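Local coordinates for protein P47 (Clostridium botulinum, PDB 6EKT), which may form part of a progenitor toxin complex that protects botulinum neurotoxin during passage through the host gut, and resembles tubular lipid-binding (TULIP) proteins, at residues A[79-84]-A[108-113]; A[71-76]-A[196-201]; A[365-370]-A[379-384]. All blocks are in the same frame, centred on the assembly; numbering follows the deposited sequence.

Contact 1: residues A[79-84]-A[108-113]; sequences SNFLRI and VLEIKL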
loop_
_atom_site.group_PDB
_atom_site.type_symbol
_atom_site.label_atom_id
_atom_site.label_comp_id
_atom_site.label_asym_id
_atom_site.label_seq_id
_atom_site.Cartn_x
_atom_site.Cartn_y
_atom_site.Cartn_z
ATOM N N SER A 79 -8.048 -0.076 -17.751
ATOM C CA SER A 79 -8.612 0.488 -16.543
ATOM C C SER A 79 -9.274 -0.460 -15.552
ATOM O O SER A 79 -8.593 -1.277 -14.984
ATOM C CB SER A 79 -9.553 1.650 -16.900
ATOM O OG SER A 79 -10.764 1.232 -17.434
ATOM N N ASN A 80 -10.590 -0.333 -15.414
ATOM C CA ASN A 80 -11.370 -1.101 -14.499
ATOM C C ASN A 80 -12.030 -2.344 -15.071
ATOM O O ASN A 80 -12.978 -2.783 -14.566
ATOM C CB ASN A 80 -12.383 -0.238 -13.784
ATOM C CG ASN A 80 -13.188 0.599 -14.722
ATOM O OD1 ASN A 80 -13.685 0.113 -15.679
ATOM N ND2 ASN A 80 -13.330 1.865 -14.423
ATOM N N PHE A 81 -11.523 -2.831 -16.171
ATOM C CA PHE A 81 -11.931 -4.118 -16.752
ATOM C C PHE A 81 -10.823 -5.135 -16.546
ATOM O O PHE A 81 -9.634 -4.792 -16.588
ATOM C CB PHE A 81 -12.143 -3.996 -18.278
ATOM C CG PHE A 81 -13.382 -3.255 -18.678
ATOM C CD1 PHE A 81 -13.351 -1.864 -18.864
ATOM C CD2 PHE A 81 -14.576 -3.948 -18.918
ATOM C CE1 PHE A 81 -14.496 -1.183 -19.264
ATOM C CE2 PHE A 81 -15.724 -3.270 -19.303
ATOM C CZ PHE A 81 -15.682 -1.883 -19.475
ATOM N N LEU A 82 -11.209 -6.397 -16.371
ATOM C CA LEU A 82 -10.280 -7.496 -16.579
ATOM C C LEU A 82 -10.514 -8.101 -17.950
ATOM O O LEU A 82 -11.666 -8.349 -18.322
ATOM C CB LEU A 82 -10.480 -8.605 -15.538
ATOM C CG LEU A 82 -10.043 -8.422 -14.100
ATOM C CD1 LEU A 82 -10.332 -9.714 -13.356
ATOM C CD2 LEU A 82 -8.564 -8.068 -13.981
ATOM N N ARG A 83 -9.432 -8.341 -18.688
ATOM C CA ARG A 83 -9.513 -9.137 -19.919
ATOM C C ARG A 83 -9.394 -10.627 -19.581
ATOM O O ARG A 83 -8.504 -11.016 -18.826
ATOM C CB ARG A 83 -8.444 -8.719 -20.924
ATOM C CG ARG A 83 -8.755 -9.242 -22.323
ATOM C CD ARG A 83 -7.783 -8.726 -23.352
ATOM N NE ARG A 83 -7.959 -7.302 -23.675
ATOM C CZ ARG A 83 -7.199 -6.645 -24.553
ATOM N NH1 ARG A 83 -6.216 -7.268 -25.194
ATOM N NH2 ARG A 83 -7.410 -5.360 -24.787
ATOM N N ILE A 84 -10.305 -11.449 -20.112
ATOM C CA ILE A 84 -10.379 -12.864 -19.738
ATOM C C ILE A 84 -10.651 -13.773 -20.935
ATOM O O ILE A 84 -11.344 -13.368 -21.887
ATOM C CB ILE A 84 -11.409 -13.145 -18.613
ATOM C CG1 ILE A 84 -12.843 -12.784 -19.047
ATOM C CG2 ILE A 84 -10.980 -12.458 -17.303
ATOM C CD1 ILE A 84 -13.928 -13.411 -18.186
ATOM N N VAL A 108 -12.490 -14.143 -25.987
ATOM C CA VAL A 108 -11.806 -13.195 -25.122
ATOM C C VAL A 108 -12.785 -12.067 -24.839
ATOM O O VAL A 108 -13.260 -11.382 -25.766
ATOM C CB VAL A 108 -10.507 -12.647 -25.767
ATOM C CG1 VAL A 108 -9.785 -11.701 -24.810
ATOM C CG2 VAL A 108 -9.596 -13.792 -26.184
ATOM N N LEU A 109 -13.103 -11.905 -23.559
ATOM C CA LEU A 109 -13.984 -10.864 -23.110
ATOM C C LEU A 109 -13.228 -9.866 -22.239
ATOM O O LEU A 109 -12.107 -10.138 -21.770
ATOM C CB LEU A 109 -15.155 -11.456 -22.313
ATOM C CG LEU A 109 -15.902 -12.648 -22.925
ATOM C CD1 LEU A 109 -16.895 -13.262 -21.947
ATOM C CD2 LEU A 109 -16.604 -12.227 -24.200
ATOM N N GLU A 110 -13.848 -8.711 -22.041
ATOM C CA GLU A 110 -13.466 -7.813 -20.971
ATOM C C GLU A 110 -14.671 -7.593 -20.084
ATOM O O GLU A 110 -15.752 -7.262 -20.568
ATOM C CB GLU A 110 -12.916 -6.489 -21.510
ATOM C CG GLU A 110 -11.442 -6.579 -21.828
ATOM C CD GLU A 110 -10.821 -5.262 -22.257
ATOM O OE1 GLU A 110 -9.779 -5.323 -22.923
ATOM O OE2 GLU A 110 -11.350 -4.170 -21.928
ATOM N N ILE A 111 -14.492 -7.792 -18.774
ATOM C CA ILE A 111 -15.603 -7.643 -17.841
ATOM C C ILE A 111 -15.181 -6.665 -16.760
ATOM O O ILE A 111 -14.078 -6.780 -16.212
ATOM C CB ILE A 111 -16.081 -8.995 -17.241
ATOM C CG1 ILE A 111 -16.439 -10.003 -18.367
ATOM C CG2 ILE A 111 -17.273 -8.774 -16.305
ATOM C CD1 ILE A 111 -16.965 -11.360 -17.913
ATOM N N LYS A 112 -16.067 -5.721 -16.470
ATOM C CA LYS A 112 -15.841 -4.721 -15.428
ATOM C C LYS A 112 -15.815 -5.377 -14.041
ATOM O O LYS A 112 -16.529 -6.352 -13.800
ATOM C CB LYS A 112 -16.942 -3.667 -15.489
ATOM C CG LYS A 112 -16.650 -2.420 -14.666
ATOM C CD LYS A 112 -17.740 -1.375 -14.778
ATOM C CE LYS A 112 -17.716 -0.612 -16.101
ATOM N NZ LYS A 112 -16.456 0.139 -16.280
ATOM N N LEU A 113 -14.963 -4.850 -13.159
ATOM C CA LEU A 113 -15.028 -5.165 -11.729
ATOM C C LEU A 113 -15.621 -3.965 -11.014
ATOM O O LEU A 113 -15.385 -2.820 -11.414
ATOM C CB LEU A 113 -13.648 -5.519 -11.155
ATOM C CG LEU A 113 -12.772 -6.599 -11.829
ATOM C CD1 LEU A 113 -11.586 -7.008 -10.969
ATOM C CD2 LEU A 113 -13.538 -7.857 -12.210
#

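Contact 2: residues A[71-76]-A[196-201]; sequences WEIING and FVYYSP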
loop_
_atom_site.group_PDB
_atom_site.type_symbol
_atom_site.label_atom_id
_atom_site.label_comp_id
_atom_site.label_asym_id
_atom_site.label_seq_id
_atom_site.Cartn_x
_atom_site.Cartn_y
_atom_site.Cartn_z
ATOM N N TRP A 71 -11.939 -20.009 -16.751
ATOM C CA TRP A 71 -11.854 -18.568 -17.060
ATOM C C TRP A 71 -10.460 -18.151 -16.620
ATOM O O TRP A 71 -10.011 -18.551 -15.541
ATOM C CB TRP A 71 -12.891 -17.732 -16.306
ATOM C CG TRP A 71 -14.314 -17.799 -16.786
ATOM C CD1 TRP A 71 -14.886 -18.743 -17.613
ATOM C CD2 TRP A 71 -15.369 -16.912 -16.411
ATOM N NE1 TRP A 71 -16.222 -18.468 -17.800
ATOM C CE2 TRP A 71 -16.550 -17.361 -17.065
ATOM C CE3 TRP A 71 -15.434 -15.769 -15.593
ATOM C CZ2 TRP A 71 -17.779 -16.703 -16.932
ATOM C CZ3 TRP A 71 -16.659 -15.122 -15.447
ATOM C CH2 TRP A 71 -17.817 -15.588 -16.124
ATOM N N GLU A 72 -9.764 -17.373 -17.445
ATOM C CA GLU A 72 -8.377 -16.983 -17.165
ATOM C C GLU A 72 -8.153 -15.525 -17.525
ATOM O O GLU A 72 -8.435 -15.113 -18.656
ATOM C CB GLU A 72 -7.395 -17.865 -17.947
ATOM C CG GLU A 72 -5.925 -17.462 -17.803
ATOM C CD GLU A 72 -4.994 -18.086 -18.844
ATOM O OE1 GLU A 72 -5.472 -18.764 -19.778
ATOM O OE2 GLU A 72 -3.761 -17.900 -18.730
ATOM N N ILE A 73 -7.646 -14.762 -16.560
ATOM C CA ILE A 73 -7.283 -13.357 -16.746
ATOM C C ILE A 73 -6.032 -13.294 -17.606
ATOM O O ILE A 73 -5.117 -14.086 -17.424
ATOM C CB ILE A 73 -7.003 -12.643 -15.392
ATOM C CG1 ILE A 73 -8.212 -12.772 -14.457
ATOM C CG2 ILE A 73 -6.609 -11.165 -15.596
ATOM C CD1 ILE A 73 -7.865 -12.574 -12.994
ATOM N N ILE A 74 -6.023 -12.358 -18.554
ATOM C CA ILE A 74 -4.865 -12.088 -19.406
ATOM C C ILE A 74 -4.603 -10.579 -19.415
ATOM O O ILE A 74 -5.444 -9.802 -18.951
ATOM C CB ILE A 74 -5.051 -12.661 -20.854
ATOM C CG1 ILE A 74 -6.249 -12.018 -21.588
ATOM C CG2 ILE A 74 -5.164 -14.189 -20.813
ATOM C CD1 ILE A 74 -6.421 -12.450 -23.041
ATOM N N ASN A 75 -3.460 -10.161 -19.952
ATOM C CA ASN A 75 -3.127 -8.734 -19.988
ATOM C C ASN A 75 -3.933 -7.977 -21.034
ATOM O O ASN A 75 -4.624 -8.586 -21.851
ATOM C CB ASN A 75 -1.614 -8.517 -20.173
ATOM C CG ASN A 75 -0.828 -8.818 -18.904
ATOM O OD1 ASN A 75 -1.327 -8.650 -17.788
ATOM N ND2 ASN A 75 0.407 -9.267 -19.070
ATOM N N GLY A 76 -3.862 -6.650 -20.980
ATOM C CA GLY A 76 -4.443 -5.808 -22.016
ATOM C C GLY A 76 -5.705 -5.136 -21.538
ATOM O O GLY A 76 -6.205 -4.207 -22.177
ATOM N N PHE A 196 -10.484 0.252 -8.466
ATOM C CA PHE A 196 -9.723 -0.863 -9.049
ATOM C C PHE A 196 -9.004 -0.457 -10.341
ATOM O O PHE A 196 -9.581 0.248 -11.181
ATOM C CB PHE A 196 -10.631 -2.091 -9.325
ATOM C CG PHE A 196 -10.001 -3.093 -10.263
ATOM C CD1 PHE A 196 -8.951 -3.907 -9.830
ATOM C CD2 PHE A 196 -10.403 -3.165 -11.603
ATOM C CE1 PHE A 196 -8.323 -4.805 -10.702
ATOM C CE2 PHE A 196 -9.779 -4.062 -12.487
ATOM C CZ PHE A 196 -8.736 -4.874 -12.031
ATOM N N VAL A 197 -7.759 -0.917 -10.517
ATOM C CA VAL A 197 -6.982 -0.642 -11.733
ATOM C C VAL A 197 -6.161 -1.869 -12.077
ATOM O O VAL A 197 -5.507 -2.421 -11.190
ATOM C CB VAL A 197 -5.988 0.547 -11.533
ATOM C CG1 VAL A 197 -5.291 0.908 -12.842
ATOM C CG2 VAL A 197 -6.715 1.773 -11.037
ATOM N N TYR A 198 -6.201 -2.300 -13.350
ATOM C CA TYR A 198 -5.340 -3.395 -13.830
ATOM C C TYR A 198 -4.083 -2.804 -14.426
ATOM O O TYR A 198 -4.163 -1.800 -15.108
ATOM C CB TYR A 198 -6.051 -4.260 -14.892
ATOM C CG TYR A 198 -5.268 -5.512 -15.251
ATOM C CD1 TYR A 198 -4.309 -5.513 -16.277
ATOM C CD2 TYR A 198 -5.452 -6.688 -14.525
ATOM C CE1 TYR A 198 -3.580 -6.666 -16.575
ATOM C CE2 TYR A 198 -4.731 -7.832 -14.815
ATOM C CZ TYR A 198 -3.809 -7.821 -15.839
ATOM O OH TYR A 198 -3.106 -8.976 -16.082
ATOM N N TYR A 199 -2.932 -3.433 -14.189
ATOM C CA TYR A 199 -1.640 -2.907 -14.640
ATOM C C TYR A 199 -0.830 -3.984 -15.342
ATOM O O TYR A 199 -0.720 -5.099 -14.826
ATOM C CB TYR A 199 -0.839 -2.366 -13.429
ATOM C CG TYR A 199 0.567 -1.873 -13.744
ATOM C CD1 TYR A 199 1.662 -2.755 -13.707
ATOM C CD2 TYR A 199 0.812 -0.524 -14.056
ATOM C CE1 TYR A 199 2.954 -2.321 -13.976
ATOM C CE2 TYR A 199 2.111 -0.080 -14.339
ATOM C CZ TYR A 199 3.177 -0.984 -14.295
ATOM O OH TYR A 199 4.467 -0.567 -14.555
ATOM N N SER A 200 -0.236 -3.630 -16.487
ATOM C CA SER A 200 0.650 -4.523 -17.264
ATOM C C SER A 200 2.129 -4.136 -17.118
ATOM O O SER A 200 2.541 -3.082 -17.606
ATOM C CB SER A 200 0.245 -4.533 -18.744
ATOM O OG SER A 200 -1.094 -5.000 -18.912
ATOM N N PRO A 201 2.936 -4.977 -16.434
ATOM C CA PRO A 201 4.369 -4.681 -16.233
ATOM C C PRO A 201 5.205 -4.899 -17.495
ATOM O O PRO A 201 4.785 -5.648 -18.391
ATOM C CB PRO A 201 4.784 -5.657 -15.129
ATOM C CG PRO A 201 3.823 -6.790 -15.255
ATOM C CD PRO A 201 2.523 -6.197 -15.714
#

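Contact 3: residues A[365-370]-A[379-384]; sequences YKYHLF and VLSSVT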
loop_
_atom_site.group_PDB
_atom_site.type_symbol
_atom_site.label_atom_id
_atom_site.label_comp_id
_atom_site.label_asym_id
_atom_site.label_seq_id
_atom_site.Cartn_x
_atom_site.Cartn_y
_atom_site.Cartn_z
ATOM N N TYR A 365 28.663 23.660 18.573
ATOM C CA TYR A 365 28.286 24.102 19.907
ATOM C C TYR A 365 28.876 25.463 20.164
ATOM O O TYR A 365 29.846 25.874 19.480
ATOM C CB TYR A 365 28.742 23.094 20.986
ATOM C CG TYR A 365 30.214 22.759 20.921
ATOM C CD1 TYR A 365 31.154 23.537 21.587
ATOM C CD2 TYR A 365 30.662 21.665 20.185
ATOM C CE1 TYR A 365 32.519 23.247 21.516
ATOM C CE2 TYR A 365 32.024 21.352 20.116
ATOM C CZ TYR A 365 32.938 22.144 20.785
ATOM O OH TYR A 365 34.272 21.847 20.707
ATOM N N LYS A 366 28.281 26.166 21.123
ATOM C CA LYS A 366 28.807 27.461 21.572
ATOM C C LYS A 366 28.790 27.460 23.092
ATOM O O LYS A 366 27.709 27.311 23.692
ATOM C CB LYS A 366 27.963 28.619 21.031
ATOM C CG LYS A 366 28.578 29.967 21.389
ATOM C CD LYS A 366 27.951 31.096 20.578
ATOM C CE LYS A 366 28.458 32.450 21.054
ATOM N NZ LYS A 366 29.901 32.410 21.445
ATOM N N TYR A 367 29.973 27.624 23.707
ATOM C CA TYR A 367 30.064 27.746 25.175
ATOM C C TYR A 367 29.722 29.154 25.657
ATOM O O TYR A 367 30.119 30.124 25.026
ATOM C CB TYR A 367 31.480 27.461 25.683
ATOM C CG TYR A 367 32.041 26.099 25.372
ATOM C CD1 TYR A 367 31.224 24.956 25.377
ATOM C CD2 TYR A 367 33.407 25.941 25.138
ATOM C CE1 TYR A 367 31.759 23.691 25.101
ATOM C CE2 TYR A 367 33.948 24.683 24.875
ATOM C CZ TYR A 367 33.131 23.568 24.878
ATOM O OH TYR A 367 33.674 22.330 24.597
ATOM N N HIS A 368 29.054 29.249 26.803
ATOM C CA HIS A 368 28.803 30.520 27.476
ATOM C C HIS A 368 29.420 30.427 28.877
ATOM O O HIS A 368 28.875 29.760 29.759
ATOM C CB HIS A 368 27.306 30.785 27.553
ATOM C CG HIS A 368 26.650 30.885 26.214
ATOM N ND1 HIS A 368 26.436 32.096 25.581
ATOM C CD2 HIS A 368 26.194 29.931 25.372
ATOM C CE1 HIS A 368 25.858 31.878 24.408
ATOM N NE2 HIS A 368 25.697 30.573 24.259
ATOM N N LEU A 369 30.569 31.078 29.047
ATOM C CA LEU A 369 31.450 30.929 30.213
ATOM C C LEU A 369 32.003 32.306 30.523
ATOM O O LEU A 369 32.199 33.106 29.598
ATOM C CB LEU A 369 32.667 30.063 29.841
ATOM C CG LEU A 369 32.478 28.588 29.606
ATOM C CD1 LEU A 369 33.586 28.073 28.733
ATOM C CD2 LEU A 369 32.533 27.921 30.968
ATOM N N PHE A 370 32.303 32.572 31.790
ATOM C CA PHE A 370 33.027 33.797 32.134
ATOM C C PHE A 370 34.483 33.706 31.606
ATOM O O PHE A 370 35.107 32.659 31.745
ATOM C CB PHE A 370 33.009 34.022 33.650
ATOM C CG PHE A 370 33.571 35.351 34.059
ATOM C CD1 PHE A 370 32.783 36.500 34.016
ATOM C CD2 PHE A 370 34.909 35.457 34.462
ATOM C CE1 PHE A 370 33.324 37.748 34.374
ATOM C CE2 PHE A 370 35.450 36.686 34.818
ATOM C CZ PHE A 370 34.659 37.835 34.773
ATOM N N VAL A 379 34.515 21.557 32.755
ATOM C CA VAL A 379 33.252 20.885 33.140
ATOM C C VAL A 379 32.264 20.993 31.962
ATOM O O VAL A 379 31.678 19.985 31.541
ATOM C CB VAL A 379 32.647 21.469 34.427
ATOM C CG1 VAL A 379 31.318 20.803 34.790
ATOM C CG2 VAL A 379 33.633 21.315 35.602
ATOM N N LEU A 380 32.086 22.209 31.447
ATOM C CA LEU A 380 31.168 22.434 30.323
ATOM C C LEU A 380 31.583 21.658 29.071
ATOM O O LEU A 380 30.721 21.133 28.343
ATOM C CB LEU A 380 31.050 23.927 30.016
ATOM C CG LEU A 380 29.970 24.335 29.011
ATOM C CD1 LEU A 380 28.573 23.877 29.443
ATOM C CD2 LEU A 380 30.059 25.854 28.806
ATOM N N SER A 381 32.889 21.600 28.808
ATOM C CA SER A 381 33.390 20.854 27.645
ATOM C C SER A 381 32.889 19.398 27.691
ATOM O O SER A 381 32.309 18.876 26.713
ATOM C CB SER A 381 34.930 20.914 27.650
ATOM O OG SER A 381 35.465 20.114 26.629
ATOM N N SER A 382 33.068 18.768 28.843
ATOM C CA SER A 382 32.633 17.368 29.031
ATOM C C SER A 382 31.118 17.213 28.946
ATOM O O SER A 382 30.619 16.311 28.255
ATOM C CB SER A 382 33.176 16.805 30.355
ATOM O OG SER A 382 34.582 16.566 30.211
ATOM N N VAL A 383 30.385 18.101 29.620
ATOM C CA VAL A 383 28.920 18.016 29.642
ATOM C C VAL A 383 28.367 18.160 28.224
ATOM O O VAL A 383 27.444 17.429 27.831
ATOM C CB VAL A 383 28.279 19.052 30.623
ATOM C CG1 VAL A 383 26.746 19.100 30.484
ATOM C CG2 VAL A 383 28.620 18.696 32.063
ATOM N N THR A 384 28.948 19.083 27.451
ATOM C CA THR A 384 28.477 19.362 26.076
ATOM C C THR A 384 28.725 18.157 25.169
ATOM O O THR A 384 27.823 17.733 24.445
ATOM C CB THR A 384 29.133 20.638 25.528
ATOM O OG1 THR A 384 28.865 21.721 26.431
ATOM C CG2 THR A 384 28.587 20.983 24.127
HETATM O O HOH W 1 32.689 19.756 24.079
HETATM O O HOH W 2 36.265 21.817 24.451
#

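Contact 1: residues A[79-84]-A[108-113]
R83 takes hold of E110 side-on: NE lies 2.8 Å and NH2 3.0 Å from the same oxygen, OE1 of E110. Guanidinium and carboxylate planes are 15° apart, and NE uses the anti lone pair of that oxygen. Two in-plane bonds converging on one atom restrain the guanidinium and hold it nearly flat with the acid. The arginine chain, with CG anti to the backbone N (chi1 -164°), runs past V108 CG1 and bends at chi3 toward the acid. Just before the strand, N80 OD1 accepts from K112 NZ at 2.8 Å, the donor standing above the amide plane, and the lysine curls so that NZ is 3.8 Å from CE1 of the F81 ring. Residues 81-84 and 108-113 are antiparallel neighbours in a six-stranded sheet, with L82-I111 and I84-L109 as hydrogen-bonded pairs and F81-K112 and R83-E110 as non-hydrogen-bonded ones. L82, I84, L109 and I111 put aliphatic side chains on the opposite face, as suits its burial; I84 CD1 lies 3.7 Å from I111 CD1, and L82 CG also meets L113 CD1 at 3.8 Å. Farther out, K140 forms a salt bridge with E110 OE2 and a cation-pi contact with F81, while F177 and F196 cover L82 and L113.

Contact 2: residues A[71-76]-A[196-201]
The phenol OH of Y198 donates a very short hydrogen bond, 2.5 Å, to the side-chain oxygen OD1 of N75. That oxygen lies at the edge of the tyrosine ring, near the ring plane, and also comes within 3.2 Å of CE1 of Y198; amide and ring planes are turned 59° apart, and the two side chains meet at about a right angle. Tyrosine suits the place because it is long enough to bridge two strands that do not pair with each other: with CG anti to the backbone N (chi1 -171°) its ring is carried out from strand 193-199 toward N75. On the other flank of the ring, the CG2 methyl of I73 packs against Y198 CE2 at 3.9 Å, so an aliphatic branch and an amide meet different parts of one phenol. S200 adds a looser touch, its OG 3.8 Å from N75 CB. The contact joins the outermost strands of two separate antiparallel sheets, with helix 35-49 beside it: V38 touches I73, and K35 touches Y198. N75 ND2 is bonded to the backbone O of D206. With its oxygen taking the phenol proton and its nitrogen giving one to a carbonyl, the asparagine uses both ends of its amide, which is consistent with the modelled flip of the group, although the exact length of the short bond should not be pressed.

Contact 3: residues A[365-370]-A[379-384]
L380 of helix 374-394 and Y367 of strand 352-368 lie at the centre of a helix-on-sheet packing, consistent with the TULIP-like plan in which a sheet wraps around a long helix. The short segments run roughly antiparallel, 148° between their directions, with their axes 9.7 Å apart at the closest, a gap filled by side chains. The apolar part is built around one methyl, CD2 of L380. It lies 3.7 Å from Y367 CD1 and equally close to L369 CG; Y367 and L369 each lie alongside the leucine, running opposite to it. A branched aliphatic is apt here because a single methyl can serve an aromatic and an aliphatic neighbour together; V332 and L326 of the adjoining strands add to the surroundings of L380. Nearer the start of the strand segment, T384 turns CG2 toward Y365, 3.8 Å from its CB.

The polar part gathers at the far end of the Y367 ring. Its hydroxyl comes 3.4 Å from S381 CA, and two waters tie it to the helix. One lies 2.8 Å from Y367 OH and donates to the backbone O of S381; the other lies 2.6 Å from Y367 OH and 2.9 Å from S381 OG. Both waters sit in the plane of the ring at its edge. A tyrosine thus lays its hydrocarbon portion against the leucine and carries its hydroxyl on to a hydrated serine.

T384 is held by its own turn and by the sheet. With OG1 beside the backbone N (chi1 -56°), its hydroxyl can fold back onto the helix, and it is hydrogen-bonded to S334 OG of strand 329-347 as well. OG1 and N of T384 reach L380 O from opposite faces of the carbonyl plane, the hydroxyl at 2.7 Å.

Overall arrangement
From the N terminus, the first of these segments is 71-76, which opens the long loop that contact 2 closes at 196-201, some 120 residues later. Contact 1 forms wholly within that span: 79-84 follows almost at once and closes with 108-113 after 23 intervening residues. The two meet physically, their centres 8 Å apart, since strands 72-74 and 81-88 are sheet neighbours; contact 1 pairs two neighbouring strands of that sheet and contact 2 fastens its edge to the sheet that contains 193-199. Contact 3 comes afterwards in series, across a short strand-to-helix connection of eight residues. It lies on the opposite side of the chain's centre, its own centre about 65 Å from that of contact 2.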